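Local coordinates for annexin (Schistosoma mansoni, PDB 4MDU), which binds acidic phospholipid membranes in a calcium-dependent manner, aggregates liposomes when calcium is present, and takes part in worm reproduction and host-parasite interaction, at residues P28-T33 and R65-E70; A40-L45 and Q76-L81; I59-A64 and L355-G360; Y69-I74 and C103-D108; Y111-S116 and L312-I317. All coordinates share one frame; numbering follows the deposited sequence.

Contact 1: P28-T33 and R65-E70; sequences PTIKPT and RRTNYE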
# COMPACT_ATOMS: atom_id res chain seq x y z
N PRO B 28 10.59 -12.74 24.70
CA PRO B 28 10.16 -13.69 23.67
C PRO B 28 9.20 -14.74 24.23
O PRO B 28 9.13 -14.90 25.46
CB PRO B 28 11.47 -14.37 23.27
CG PRO B 28 12.27 -14.37 24.53
CD PRO B 28 11.87 -13.13 25.31
N THR B 29 8.48 -15.45 23.37
CA THR B 29 7.69 -16.59 23.85
C THR B 29 8.50 -17.89 23.77
O THR B 29 8.10 -18.91 24.34
CB THR B 29 6.39 -16.77 23.06
OG1 THR B 29 6.70 -16.92 21.67
CG2 THR B 29 5.47 -15.57 23.27
N ILE B 30 9.60 -17.87 23.03
CA ILE B 30 10.48 -19.05 22.97
C ILE B 30 11.93 -18.71 23.29
O ILE B 30 12.56 -17.89 22.63
CB ILE B 30 10.40 -19.81 21.61
CG1 ILE B 30 8.97 -20.31 21.34
CG2 ILE B 30 11.40 -21.00 21.61
CD1 ILE B 30 8.70 -20.76 19.84
N LYS B 31 12.44 -19.36 24.34
CA LYS B 31 13.81 -19.14 24.80
C LYS B 31 14.56 -20.45 24.65
O LYS B 31 13.96 -21.52 24.77
CB LYS B 31 13.80 -18.76 26.29
CG LYS B 31 13.32 -17.35 26.61
CD LYS B 31 12.86 -17.24 28.07
CE LYS B 31 13.86 -16.50 28.94
NZ LYS B 31 13.86 -15.03 28.70
N PRO B 32 15.88 -20.38 24.40
CA PRO B 32 16.69 -21.59 24.38
C PRO B 32 16.44 -22.42 25.63
O PRO B 32 16.42 -21.89 26.75
CB PRO B 32 18.13 -21.06 24.36
CG PRO B 32 18.02 -19.61 24.77
CD PRO B 32 16.69 -19.17 24.24
N THR B 33 16.24 -23.72 25.43
CA THR B 33 15.94 -24.66 26.50
C THR B 33 17.25 -25.14 27.12
O THR B 33 18.05 -25.81 26.47
CB THR B 33 15.15 -25.87 25.94
OG1 THR B 33 14.21 -25.43 24.95
CG2 THR B 33 14.42 -26.60 27.06
N ARG B 65 7.98 -25.22 20.10
CA ARG B 65 8.53 -24.79 21.39
C ARG B 65 10.07 -24.74 21.42
O ARG B 65 10.66 -24.76 22.50
CB ARG B 65 8.01 -25.67 22.52
CG ARG B 65 6.49 -25.57 22.76
CD ARG B 65 6.01 -24.12 22.92
NE ARG B 65 6.79 -23.39 23.92
CZ ARG B 65 6.95 -22.07 23.93
NH1 ARG B 65 6.36 -21.31 23.01
NH2 ARG B 65 7.69 -21.50 24.88
N ARG B 66 10.71 -24.67 20.26
CA ARG B 66 12.18 -24.57 20.18
C ARG B 66 12.59 -23.38 19.32
O ARG B 66 11.86 -22.99 18.41
CB ARG B 66 12.77 -25.86 19.58
CG ARG B 66 12.38 -27.16 20.29
CD ARG B 66 13.15 -27.39 21.61
NE ARG B 66 12.85 -28.71 22.16
CZ ARG B 66 11.85 -28.96 23.01
NH1 ARG B 66 11.07 -27.95 23.42
NH2 ARG B 66 11.62 -30.20 23.44
N THR B 67 13.77 -22.81 19.57
CA THR B 67 14.25 -21.73 18.73
C THR B 67 14.69 -22.33 17.40
O THR B 67 14.85 -23.55 17.28
CB THR B 67 15.47 -21.06 19.33
OG1 THR B 67 16.57 -21.97 19.27
CG2 THR B 67 15.22 -20.66 20.77
N ASN B 68 14.89 -21.46 16.42
CA ASN B 68 15.42 -21.87 15.12
C ASN B 68 16.72 -22.68 15.25
O ASN B 68 16.86 -23.75 14.66
CB ASN B 68 15.64 -20.65 14.23
CG ASN B 68 16.31 -21.01 12.91
OD1 ASN B 68 15.68 -21.56 12.02
ND2 ASN B 68 17.60 -20.68 12.79
N TYR B 69 17.67 -22.18 16.04
CA TYR B 69 18.89 -22.93 16.30
C TYR B 69 18.61 -24.36 16.80
O TYR B 69 19.15 -25.34 16.28
CB TYR B 69 19.83 -22.19 17.25
CG TYR B 69 21.14 -22.93 17.43
CD1 TYR B 69 22.20 -22.74 16.55
CD2 TYR B 69 21.29 -23.86 18.44
CE1 TYR B 69 23.38 -23.43 16.69
CE2 TYR B 69 22.47 -24.57 18.59
CZ TYR B 69 23.51 -24.34 17.72
OH TYR B 69 24.68 -25.04 17.89
N GLU B 70 17.76 -24.49 17.81
CA GLU B 70 17.44 -25.83 18.29
C GLU B 70 16.75 -26.69 17.22
O GLU B 70 17.06 -27.88 17.07
CB GLU B 70 16.61 -25.76 19.56
CG GLU B 70 17.35 -25.10 20.71
CD GLU B 70 16.43 -24.67 21.85
OE1 GLU B 70 15.21 -24.50 21.61
OE2 GLU B 70 16.93 -24.50 22.97
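Thr29 meets Arg65 through its backbone carbonyl, which draws both terminal nitrogens of the guanidinium, though unequally. Arg65 NH2 gives a fairly straight bond to Thr29 O at 2.7 Å, and this oxygen lies close to the guanidinium plane; the second bond, from Arg65 NH1 to Thr29 O at 3.2 Å, is weak, and NH1 also donates to Val357 O. The CB of Arg65 points away from the loop, but bends of -52° at both chi2 and chi3 curl the chain back, a route that a long, flexible side chain can take. Ile30 follows, and its branches divide the work. CG1 lies over one face of the guanidinium, 3.3 Å from Arg65 NH1, whereas CG2 rests on the backbone beyond, 3.5 Å from Arg66 C, and also touches the methyl of Thr67. Pro32, which has no backbone N-H to satisfy, can set its nitrogen against that same methyl, with Pro32 N 3.7 Å from Thr67 CG2. At Thr33 the contact turns polar again: Thr33 N donates to the syn lone pair of Glu70 OE2 at 2.7 Å. The other carboxylate oxygen, Glu70 OE1, accepts from Thr67 N, while Glu70 N donates to Thr67 OG1 at 3.1 Å. The two residues thus form a capping box at the start of helix 68-82, and its glutamate also holds the loop. This loop precedes helix 38-48; Thr29 OG1 bonds to Leu358 O of helix 349-358, and the Thr29 side chain touches Leu324, Gln325 and Met328 of helix 324-335.

Contact 2: A40-L45 and Q76-L81; sequences ADAERL and QSYKSL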
# COMPACT_ATOMS: atom_id res chain seq x y z
N ALA B 40 17.27 -36.33 21.85
CA ALA B 40 16.05 -36.72 22.55
C ALA B 40 14.81 -36.22 21.80
O ALA B 40 13.82 -36.93 21.66
CB ALA B 40 16.05 -36.22 23.98
N ASP B 41 14.87 -34.98 21.33
CA ASP B 41 13.77 -34.43 20.55
C ASP B 41 13.61 -35.17 19.23
O ASP B 41 12.50 -35.49 18.82
CB ASP B 41 13.98 -32.94 20.31
CG ASP B 41 13.61 -32.11 21.51
OD1 ASP B 41 12.71 -32.56 22.26
OD2 ASP B 41 14.20 -31.04 21.71
N ALA B 42 14.74 -35.42 18.57
CA ALA B 42 14.77 -36.22 17.35
C ALA B 42 14.04 -37.55 17.57
O ALA B 42 13.16 -37.92 16.78
CB ALA B 42 16.21 -36.47 16.89
N GLU B 43 14.41 -38.26 18.63
CA GLU B 43 13.79 -39.54 18.95
C GLU B 43 12.29 -39.38 19.06
O GLU B 43 11.53 -40.11 18.44
CB GLU B 43 14.33 -40.12 20.26
CG GLU B 43 15.64 -40.89 20.13
CD GLU B 43 15.95 -41.73 21.37
OE1 GLU B 43 15.13 -41.73 22.31
OE2 GLU B 43 17.02 -42.38 21.40
N ARG B 44 11.87 -38.40 19.87
CA ARG B 44 10.45 -38.16 20.10
C ARG B 44 9.69 -37.85 18.82
O ARG B 44 8.60 -38.37 18.59
CB ARG B 44 10.24 -37.06 21.15
CG ARG B 44 10.68 -37.47 22.54
CD ARG B 44 10.23 -36.47 23.59
NE ARG B 44 11.01 -36.58 24.82
CZ ARG B 44 12.04 -35.79 25.13
NH1 ARG B 44 12.41 -34.82 24.30
NH2 ARG B 44 12.69 -35.96 26.27
N LEU B 45 10.27 -37.00 17.97
CA LEU B 45 9.65 -36.72 16.68
C LEU B 45 9.53 -38.02 15.91
O LEU B 45 8.48 -38.34 15.35
CB LEU B 45 10.45 -35.69 15.89
CG LEU B 45 10.38 -34.27 16.48
CD1 LEU B 45 11.40 -33.33 15.84
CD2 LEU B 45 8.96 -33.72 16.39
N GLN B 76 19.57 -31.92 12.21
CA GLN B 76 20.86 -32.57 12.09
C GLN B 76 20.88 -33.89 12.84
O GLN B 76 21.22 -34.94 12.29
CB GLN B 76 21.97 -31.66 12.61
CG GLN B 76 23.35 -32.28 12.55
CD GLN B 76 24.39 -31.50 13.34
OE1 GLN B 76 24.19 -31.21 14.52
NE2 GLN B 76 25.49 -31.14 12.69
N SER B 77 20.49 -33.84 14.11
CA SER B 77 20.53 -35.01 14.96
C SER B 77 19.68 -36.13 14.35
O SER B 77 20.11 -37.27 14.27
CB SER B 77 20.03 -34.67 16.36
OG SER B 77 19.90 -35.85 17.14
N TYR B 78 18.48 -35.77 13.91
CA TYR B 78 17.57 -36.73 13.29
C TYR B 78 18.17 -37.32 12.01
O TYR B 78 17.91 -38.48 11.67
CB TYR B 78 16.24 -36.04 12.99
CG TYR B 78 15.14 -36.90 12.40
CD1 TYR B 78 15.06 -37.11 11.03
CD2 TYR B 78 14.14 -37.44 13.20
CE1 TYR B 78 14.05 -37.86 10.47
CE2 TYR B 78 13.11 -38.20 12.65
CZ TYR B 78 13.08 -38.41 11.28
OH TYR B 78 12.07 -39.16 10.71
N LYS B 79 18.98 -36.53 11.31
CA LYS B 79 19.57 -36.97 10.05
C LYS B 79 20.62 -38.05 10.31
O LYS B 79 20.55 -39.14 9.74
CB LYS B 79 20.21 -35.78 9.32
CG LYS B 79 20.61 -36.05 7.87
CD LYS B 79 19.39 -36.08 6.96
CE LYS B 79 19.79 -36.19 5.50
N SER B 80 21.57 -37.76 11.19
CA SER B 80 22.60 -38.71 11.56
C SER B 80 21.99 -39.95 12.20
O SER B 80 22.51 -41.06 12.04
CB SER B 80 23.57 -38.07 12.54
OG SER B 80 22.94 -37.90 13.80
N LEU B 81 20.89 -39.76 12.92
CA LEU B 81 20.27 -40.82 13.70
C LEU B 81 19.43 -41.79 12.88
O LEU B 81 19.36 -42.97 13.20
CB LEU B 81 19.40 -40.22 14.80
CG LEU B 81 19.78 -40.54 16.24
CD1 LEU B 81 21.24 -40.17 16.51
CD2 LEU B 81 18.84 -39.82 17.21
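Ala42 and Tyr78 bring helices 38-48 and 68-82 together within the first annexin repeat, a bundle of five helices in which the third, here 68-82, lies across the others. Their local axes come within 8.6 Å at an angle of 68°, a close approach that suits a small residue such as alanine. The tyrosine can be followed outward from this point. Its CB packs on Ala42 CB at 3.9 Å. CG lies anti to the backbone N (chi1 -177°). The ring beyond it has its edge toward the backbone of 40-45: Tyr78 CD2 is 3.7 Å from Ala42 O, which lies near the ring plane, and CE2 is only a little farther from the same oxygen. The tyrosine side chain comes within about 4 Å, nearest atoms, of that of Met49, a residue of calcium site 1. At the tip, OH is hydrogen-bonded to Asp89 OD2, so a tyrosine can be apolar where the helices meet and polar at its end. Around the alanine methyl, Ser77 and Leu81 complete the floor one turn apart: Ser77 OG sits 3.8 Å from Ala42 CB, and Leu81 CD2 lies 4.3 Å from that same carbon.

Contact 3: I59-A64 and L355-G360; sequences IINILA and LCVLMG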
# COMPACT_ATOMS: atom_id res chain seq x y z
N ILE B 59 4.37 -33.54 17.72
CA ILE B 59 5.22 -32.83 16.80
C ILE B 59 5.20 -31.34 17.12
O ILE B 59 6.26 -30.70 17.24
CB ILE B 59 4.78 -33.06 15.34
CG1 ILE B 59 4.85 -34.55 14.98
CG2 ILE B 59 5.63 -32.24 14.37
CD1 ILE B 59 4.75 -34.83 13.48
N ILE B 60 4.00 -30.78 17.27
CA ILE B 60 3.85 -29.34 17.46
C ILE B 60 4.48 -28.90 18.77
O ILE B 60 5.14 -27.87 18.83
CB ILE B 60 2.37 -28.91 17.45
CG1 ILE B 60 1.83 -28.88 16.03
CG2 ILE B 60 2.23 -27.52 18.06
CD1 ILE B 60 0.36 -29.19 15.93
N ASN B 61 4.27 -29.70 19.81
CA ASN B 61 4.73 -29.33 21.15
C ASN B 61 6.24 -29.38 21.31
O ASN B 61 6.77 -28.99 22.35
CB ASN B 61 4.03 -30.17 22.23
CG ASN B 61 2.57 -29.81 22.41
OD1 ASN B 61 2.15 -28.72 22.02
ND2 ASN B 61 1.79 -30.71 22.99
N ILE B 62 6.92 -29.87 20.28
CA ILE B 62 8.38 -29.83 20.25
C ILE B 62 8.82 -28.66 19.36
O ILE B 62 9.34 -27.66 19.85
CB ILE B 62 8.96 -31.15 19.72
CG1 ILE B 62 8.71 -32.30 20.68
CG2 ILE B 62 10.46 -31.03 19.48
CD1 ILE B 62 9.30 -33.61 20.19
N LEU B 63 8.58 -28.81 18.06
CA LEU B 63 9.06 -27.89 17.04
C LEU B 63 8.61 -26.45 17.26
O LEU B 63 9.40 -25.53 17.07
CB LEU B 63 8.66 -28.38 15.65
CG LEU B 63 9.30 -29.70 15.23
CD1 LEU B 63 8.70 -30.21 13.93
CD2 LEU B 63 10.82 -29.54 15.12
N ALA B 64 7.36 -26.26 17.66
CA ALA B 64 6.84 -24.92 17.96
C ALA B 64 7.19 -24.43 19.37
O ALA B 64 6.74 -23.36 19.81
CB ALA B 64 5.33 -24.86 17.74
N LEU B 355 0.35 -22.33 15.60
CA LEU B 355 0.52 -20.90 15.88
C LEU B 355 0.32 -20.60 17.36
O LEU B 355 1.06 -19.79 17.94
CB LEU B 355 -0.44 -20.06 15.04
CG LEU B 355 -0.35 -20.20 13.52
CD1 LEU B 355 -1.25 -19.18 12.86
CD2 LEU B 355 1.09 -20.03 13.01
N CYS B 356 -0.69 -21.23 17.97
CA CYS B 356 -0.98 -21.00 19.38
C CYS B 356 0.18 -21.43 20.27
O CYS B 356 0.49 -20.79 21.27
CB CYS B 356 -2.29 -21.71 19.79
SG CYS B 356 -3.73 -20.94 19.01
N VAL B 357 0.82 -22.53 19.89
CA VAL B 357 1.91 -23.07 20.69
C VAL B 357 3.14 -22.15 20.60
O VAL B 357 3.82 -21.93 21.58
CB VAL B 357 2.24 -24.49 20.27
CG1 VAL B 357 3.58 -24.96 20.87
CG2 VAL B 357 1.11 -25.40 20.68
N LEU B 358 3.38 -21.60 19.41
CA LEU B 358 4.44 -20.62 19.25
C LEU B 358 4.29 -19.49 20.27
O LEU B 358 5.28 -19.03 20.83
CB LEU B 358 4.47 -20.07 17.82
CG LEU B 358 4.95 -20.98 16.70
CD1 LEU B 358 4.70 -20.31 15.36
CD2 LEU B 358 6.43 -21.33 16.86
N MET B 359 3.06 -19.04 20.52
CA MET B 359 2.84 -17.93 21.45
C MET B 359 2.88 -18.38 22.91
O MET B 359 2.85 -17.56 23.83
CB MET B 359 1.50 -17.26 21.17
CG MET B 359 1.45 -16.42 19.90
SD MET B 359 -0.24 -15.85 19.53
CE MET B 359 -1.00 -17.35 18.94
N GLY B 360 2.94 -19.69 23.12
CA GLY B 360 3.03 -20.23 24.47
C GLY B 360 1.84 -21.06 24.95
O GLY B 360 1.91 -21.69 26.01
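Val357 stands with CG1 anti to its backbone N (chi1 167°) and CG2 anti to its carbonyl carbon, an arrangement that spreads its two methyls over different residues of 59-64. Ile60, with chi1 at -76°, sets its own CG2 anti to the backbone N, and this methyl meets Val357 CG2 at 3.6 Å as the two side chains pass at a slant. Val357 CG2 also lies 3.7 Å from Asn61 OD1, while the amide nitrogen of that asparagine is bonded to Tyr363 O. The other methyl, Val357 CG1, presses on Ala64 CB at 3.6 Å. A small residue suits this spot, because the CA atoms of Ala64 and Leu358 come within 5.1 Å of each other. Leu358 closes the patch with CD2, which lies 3.6 Å from Ala64 O and also touches the alanine CB. Three residues after the valine the chain leaves the helix in a Schellman motif: Gly360 N bonds back to Val357 O at 2.9 Å, and phi of 115° at Gly360 is readily held by a residue without a side chain. Annexin repeats 1 and 4 form one compact module of the fold, and this buried, largely apolar seam joins them. Helix 96-106 borders it through Phe98 on Ile60, helix 38-48 lies behind 59-64, and helix 339-346 lies behind 355-360.

Contact 4: Y69-I74 and C103-D108; sequences YERQEI and CQLIVD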
# COMPACT_ATOMS: atom_id res chain seq x y z
N TYR B 69 17.67 -22.18 16.04
CA TYR B 69 18.89 -22.93 16.30
C TYR B 69 18.61 -24.36 16.80
O TYR B 69 19.15 -25.34 16.28
CB TYR B 69 19.83 -22.19 17.25
CG TYR B 69 21.14 -22.93 17.43
CD1 TYR B 69 22.20 -22.74 16.55
CD2 TYR B 69 21.29 -23.86 18.44
CE1 TYR B 69 23.38 -23.43 16.69
CE2 TYR B 69 22.47 -24.57 18.59
CZ TYR B 69 23.51 -24.34 17.72
OH TYR B 69 24.68 -25.04 17.89
N GLU B 70 17.76 -24.49 17.81
CA GLU B 70 17.44 -25.83 18.29
C GLU B 70 16.75 -26.69 17.22
O GLU B 70 17.06 -27.88 17.07
CB GLU B 70 16.61 -25.76 19.56
CG GLU B 70 17.35 -25.10 20.71
CD GLU B 70 16.43 -24.67 21.85
OE1 GLU B 70 15.21 -24.50 21.61
OE2 GLU B 70 16.93 -24.50 22.97
N ARG B 71 15.84 -26.10 16.45
CA ARG B 71 15.12 -26.87 15.45
C ARG B 71 16.14 -27.45 14.46
O ARG B 71 16.13 -28.65 14.17
CB ARG B 71 14.04 -26.03 14.74
CG ARG B 71 12.91 -25.56 15.68
CD ARG B 71 11.69 -25.02 14.93
NE ARG B 71 11.99 -23.81 14.17
CZ ARG B 71 11.88 -22.57 14.66
NH1 ARG B 71 11.49 -22.37 15.91
NH2 ARG B 71 12.16 -21.53 13.89
N GLN B 72 17.02 -26.60 13.97
CA GLN B 72 18.09 -27.03 13.07
C GLN B 72 18.99 -28.06 13.74
O GLN B 72 19.38 -29.05 13.12
CB GLN B 72 18.88 -25.82 12.58
CG GLN B 72 18.01 -24.86 11.78
CD GLN B 72 17.34 -25.56 10.60
OE1 GLN B 72 18.01 -26.00 9.68
NE2 GLN B 72 16.02 -25.67 10.64
N GLU B 73 19.30 -27.85 15.02
CA GLU B 73 20.02 -28.88 15.77
C GLU B 73 19.25 -30.18 15.71
O GLU B 73 19.85 -31.25 15.64
CB GLU B 73 20.20 -28.47 17.22
CG GLU B 73 21.28 -27.45 17.44
CD GLU B 73 22.46 -28.05 18.16
OE1 GLU B 73 22.50 -27.97 19.41
OE2 GLU B 73 23.34 -28.63 17.47
N ILE B 74 17.92 -30.09 15.73
CA ILE B 74 17.11 -31.30 15.72
C ILE B 74 17.15 -31.97 14.35
O ILE B 74 17.32 -33.19 14.26
CB ILE B 74 15.66 -31.04 16.15
CG1 ILE B 74 15.62 -30.55 17.60
CG2 ILE B 74 14.82 -32.32 16.00
CD1 ILE B 74 14.23 -30.19 18.08
N CYS B 103 6.68 -26.60 7.36
CA CYS B 103 7.79 -26.40 6.46
C CYS B 103 8.44 -25.05 6.75
O CYS B 103 9.66 -24.95 6.73
CB CYS B 103 7.38 -26.53 5.00
SG CYS B 103 7.23 -28.27 4.44
N GLN B 104 7.65 -24.03 7.04
CA GLN B 104 8.23 -22.74 7.40
C GLN B 104 9.10 -22.92 8.63
O GLN B 104 10.20 -22.39 8.72
CB GLN B 104 7.14 -21.71 7.65
CG GLN B 104 6.27 -21.47 6.43
CD GLN B 104 7.11 -21.13 5.21
OE1 GLN B 104 7.80 -20.11 5.18
NE2 GLN B 104 7.07 -22.00 4.20
N LEU B 105 8.62 -23.74 9.56
CA LEU B 105 9.27 -23.99 10.84
C LEU B 105 10.58 -24.80 10.81
O LEU B 105 11.52 -24.44 11.52
CB LEU B 105 8.24 -24.63 11.78
CG LEU B 105 8.23 -24.46 13.30
CD1 LEU B 105 8.52 -23.04 13.81
CD2 LEU B 105 6.88 -24.94 13.81
N ILE B 106 10.67 -25.91 10.05
CA ILE B 106 11.91 -26.71 10.14
C ILE B 106 13.02 -26.22 9.22
O ILE B 106 14.10 -26.80 9.20
CB ILE B 106 11.77 -28.23 9.84
CG1 ILE B 106 10.66 -28.47 8.85
CG2 ILE B 106 11.75 -29.08 11.13
CD1 ILE B 106 10.94 -27.85 7.55
N VAL B 107 12.73 -25.19 8.44
CA VAL B 107 13.73 -24.60 7.57
C VAL B 107 14.47 -23.49 8.31
O VAL B 107 13.87 -22.74 9.07
CB VAL B 107 13.07 -24.08 6.29
CG1 VAL B 107 13.88 -22.97 5.68
CG2 VAL B 107 12.89 -25.24 5.31
N ASP B 108 15.79 -23.41 8.10
CA ASP B 108 16.61 -22.39 8.74
C ASP B 108 16.00 -21.02 8.47
O ASP B 108 15.59 -20.73 7.33
CB ASP B 108 18.06 -22.46 8.19
CG ASP B 108 19.04 -21.64 9.01
OD1 ASP B 108 18.76 -21.37 10.21
OD2 ASP B 108 20.11 -21.28 8.46
O HOH W 1 12.14 -21.41 10.59
O HOH W 2 14.20 -23.92 12.07
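Arg71 and Gln72, neighbours on one helix, send their N-H groups to successive backbone carbonyls, those of Leu105 and Ile106. Arg71 NE donates to Leu105 O at 2.8 Å, a bent bond (N-H...O 138°) that leaves the guanidinium plane at a tilt. The bend at chi3 (-65°) places NE for it. Leu105 also covers the guanidinium: its CD1 sits over the centre of one face, 3.5 Å from Arg71 CZ. Of the terminal nitrogens, NH1 has a weak bond to Arg66 O, and NH2 reaches water 1 at 3.3 Å. That water is also placed to donate to Gln104 O and Val107 O, but acceptors outnumber its protons, so these bonds are probably shared. The acceptors lie where helix 96-106 of the first annexin repeat nears its end and its last carbonyls need donors from elsewhere; side chains of helix 68-82, together with water, supply them. Gln72 uses both amide hydrogens. NE2 bonds to Ile106 O at 2.7 Å, with this oxygen in the amide plane although the nitrogen stands well above the carbonyl plane, and it gives its other hydrogen to water 2 at 2.9 Å. Water 2 in turn can donate to Leu105 O at 2.8 Å. Asp108, whose CB lies 3.8 Å from Gln72 OE1, turns its carboxylate to the N-terminal residues, OD1 accepting from Ser7 OG and OD2 from Glu8 N.

Contact 5: Y111-S116 and L312-I317; sequences YMLAKS and LMRLLI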
# COMPACT_ATOMS: atom_id res chain seq x y z
N TYR B 111 16.74 -19.16 5.18
CA TYR B 111 16.17 -19.76 3.95
C TYR B 111 14.67 -19.47 3.88
O TYR B 111 14.10 -19.11 2.83
CB TYR B 111 16.41 -21.26 3.94
CG TYR B 111 16.07 -21.92 2.62
CD1 TYR B 111 14.81 -22.47 2.39
CD2 TYR B 111 17.01 -21.99 1.61
CE1 TYR B 111 14.51 -23.07 1.18
CE2 TYR B 111 16.71 -22.58 0.39
CZ TYR B 111 15.46 -23.12 0.19
OH TYR B 111 15.18 -23.71 -1.02
N MET B 112 14.03 -19.61 5.02
CA MET B 112 12.60 -19.32 5.08
C MET B 112 12.32 -17.89 4.63
O MET B 112 11.43 -17.64 3.83
CB MET B 112 12.06 -19.58 6.49
CG MET B 112 10.55 -19.49 6.56
SD MET B 112 10.14 -17.89 7.23
CE MET B 112 10.21 -18.36 8.93
N LEU B 113 13.12 -16.94 5.11
CA LEU B 113 12.88 -15.56 4.71
C LEU B 113 13.19 -15.39 3.22
O LEU B 113 12.47 -14.70 2.50
CB LEU B 113 13.67 -14.58 5.58
CG LEU B 113 13.21 -14.57 7.03
CD1 LEU B 113 14.10 -13.63 7.84
CD2 LEU B 113 11.74 -14.19 7.14
N ALA B 114 14.25 -16.05 2.75
CA ALA B 114 14.62 -15.88 1.34
C ALA B 114 13.52 -16.42 0.41
O ALA B 114 13.19 -15.81 -0.59
CB ALA B 114 16.00 -16.51 1.04
N LYS B 115 12.94 -17.56 0.76
CA LYS B 115 11.86 -18.09 -0.06
C LYS B 115 10.68 -17.11 -0.16
O LYS B 115 10.17 -16.85 -1.25
CB LYS B 115 11.40 -19.45 0.47
CG LYS B 115 11.55 -20.59 -0.54
CD LYS B 115 10.96 -21.89 0.00
CE LYS B 115 11.10 -23.04 -0.99
NZ LYS B 115 10.48 -24.30 -0.48
N SER B 116 10.26 -16.54 0.96
CA SER B 116 9.21 -15.52 0.92
C SER B 116 9.62 -14.30 0.09
O SER B 116 8.78 -13.70 -0.58
CB SER B 116 8.81 -15.06 2.33
OG SER B 116 8.22 -16.12 3.06
N LEU B 312 1.30 -13.99 8.67
CA LEU B 312 0.94 -14.31 10.04
C LEU B 312 1.88 -15.31 10.65
O LEU B 312 2.41 -15.09 11.76
CB LEU B 312 -0.50 -14.85 10.13
CG LEU B 312 -0.92 -15.31 11.53
CD1 LEU B 312 -0.82 -14.18 12.55
CD2 LEU B 312 -2.35 -15.87 11.49
N MET B 313 2.10 -16.42 9.95
CA MET B 313 3.00 -17.45 10.47
C MET B 313 4.48 -16.99 10.43
O MET B 313 5.24 -17.31 11.33
CB MET B 313 2.76 -18.82 9.79
CG MET B 313 3.24 -18.96 8.35
SD MET B 313 3.01 -20.62 7.65
CE MET B 313 1.50 -20.38 6.74
N ARG B 314 4.87 -16.23 9.40
CA ARG B 314 6.25 -15.71 9.35
C ARG B 314 6.53 -14.85 10.58
O ARG B 314 7.52 -15.05 11.29
CB ARG B 314 6.51 -14.92 8.08
CG ARG B 314 7.92 -14.28 8.05
CD ARG B 314 8.27 -13.69 6.67
NE ARG B 314 7.29 -12.72 6.22
CZ ARG B 314 6.42 -12.93 5.24
NH1 ARG B 314 6.43 -14.07 4.56
NH2 ARG B 314 5.54 -11.98 4.92
N LEU B 315 5.63 -13.91 10.86
CA LEU B 315 5.80 -13.01 11.99
C LEU B 315 5.86 -13.75 13.32
O LEU B 315 6.77 -13.51 14.13
CB LEU B 315 4.71 -11.94 11.99
CG LEU B 315 4.93 -10.94 10.86
CD1 LEU B 315 3.72 -10.06 10.71
CD2 LEU B 315 6.23 -10.09 11.06
N LEU B 316 4.91 -14.66 13.54
CA LEU B 316 4.88 -15.46 14.76
C LEU B 316 6.15 -16.29 14.95
O LEU B 316 6.77 -16.28 16.02
CB LEU B 316 3.65 -16.37 14.73
CG LEU B 316 2.43 -15.88 15.51
CD1 LEU B 316 2.51 -14.37 15.79
CD2 LEU B 316 1.13 -16.27 14.83
N ILE B 317 6.53 -17.04 13.92
CA ILE B 317 7.74 -17.85 13.96
C ILE B 317 8.96 -17.00 14.33
O ILE B 317 9.70 -17.32 15.26
CB ILE B 317 7.97 -18.54 12.59
CG1 ILE B 317 6.84 -19.55 12.34
CG2 ILE B 317 9.36 -19.20 12.51
CD1 ILE B 317 6.80 -20.10 10.94
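Leu113 and Arg314 face each other across the middle of the annexin core, where, as in other annexins, helices of repeats 2 and 4 probably flank a central hydrophilic channel. Helices 109-122 and 311-320 run nearly antiparallel here, at 155°, but their local axes stay 11.8 Å apart, so long side chains must span the gap. Arg314 does so with CG anti to its backbone N (chi1 176°), its aliphatic stem slanting across the leucine: Arg314 CD lies 3.5 Å from Leu113 CD2. Beside this pair, Met112 and Ile317 also pass obliquely. Bends at chi2 and chi3 of the methionine swing its methyl round, and Met112 CE meets Ile317 CG2 at 3.8 Å; an unbranched, flexible chain is well suited to such a curve. The sulphur approaches the arginine stem more loosely. A charged group buried this deep needs partners, and the guanidinium finds the main one outside the two segments, in Glu133 of helix 128-136, which forms a salt bridge to NE. At the guanidinium edge, close to its plane, stands a small polar side chain of 109-122: Ser116 OG lies 3.1 Å from Arg314 NH1.

How the contacts relate
Contacts 1 to 4 lie on the same side of the chain's centre; contacts 1, 2 and 4 share helix 68-82, and contact 3 lies on helix 56-63, which precedes it. Contacts 1 and 2 are tied by a salt bridge, Arg66 NE to Asp41 OD2 at 2.7 Å, and contacts 1 and 4 by a probable hydrogen bond, Asn68 ND2 to Asp108 OD1 at 2.9 Å. Contact 3, with its centre about 10 Å from that of contact 1, links repeats 1 and 4, and touches contact 5 where Leu358 CD1 meets Ile317 CG1 at 3.8 Å. Contact 5 is nearest the chain centre, about 8 Å from it between centres. Contact 2, about 27 Å from that centre, adjoins calcium site 1.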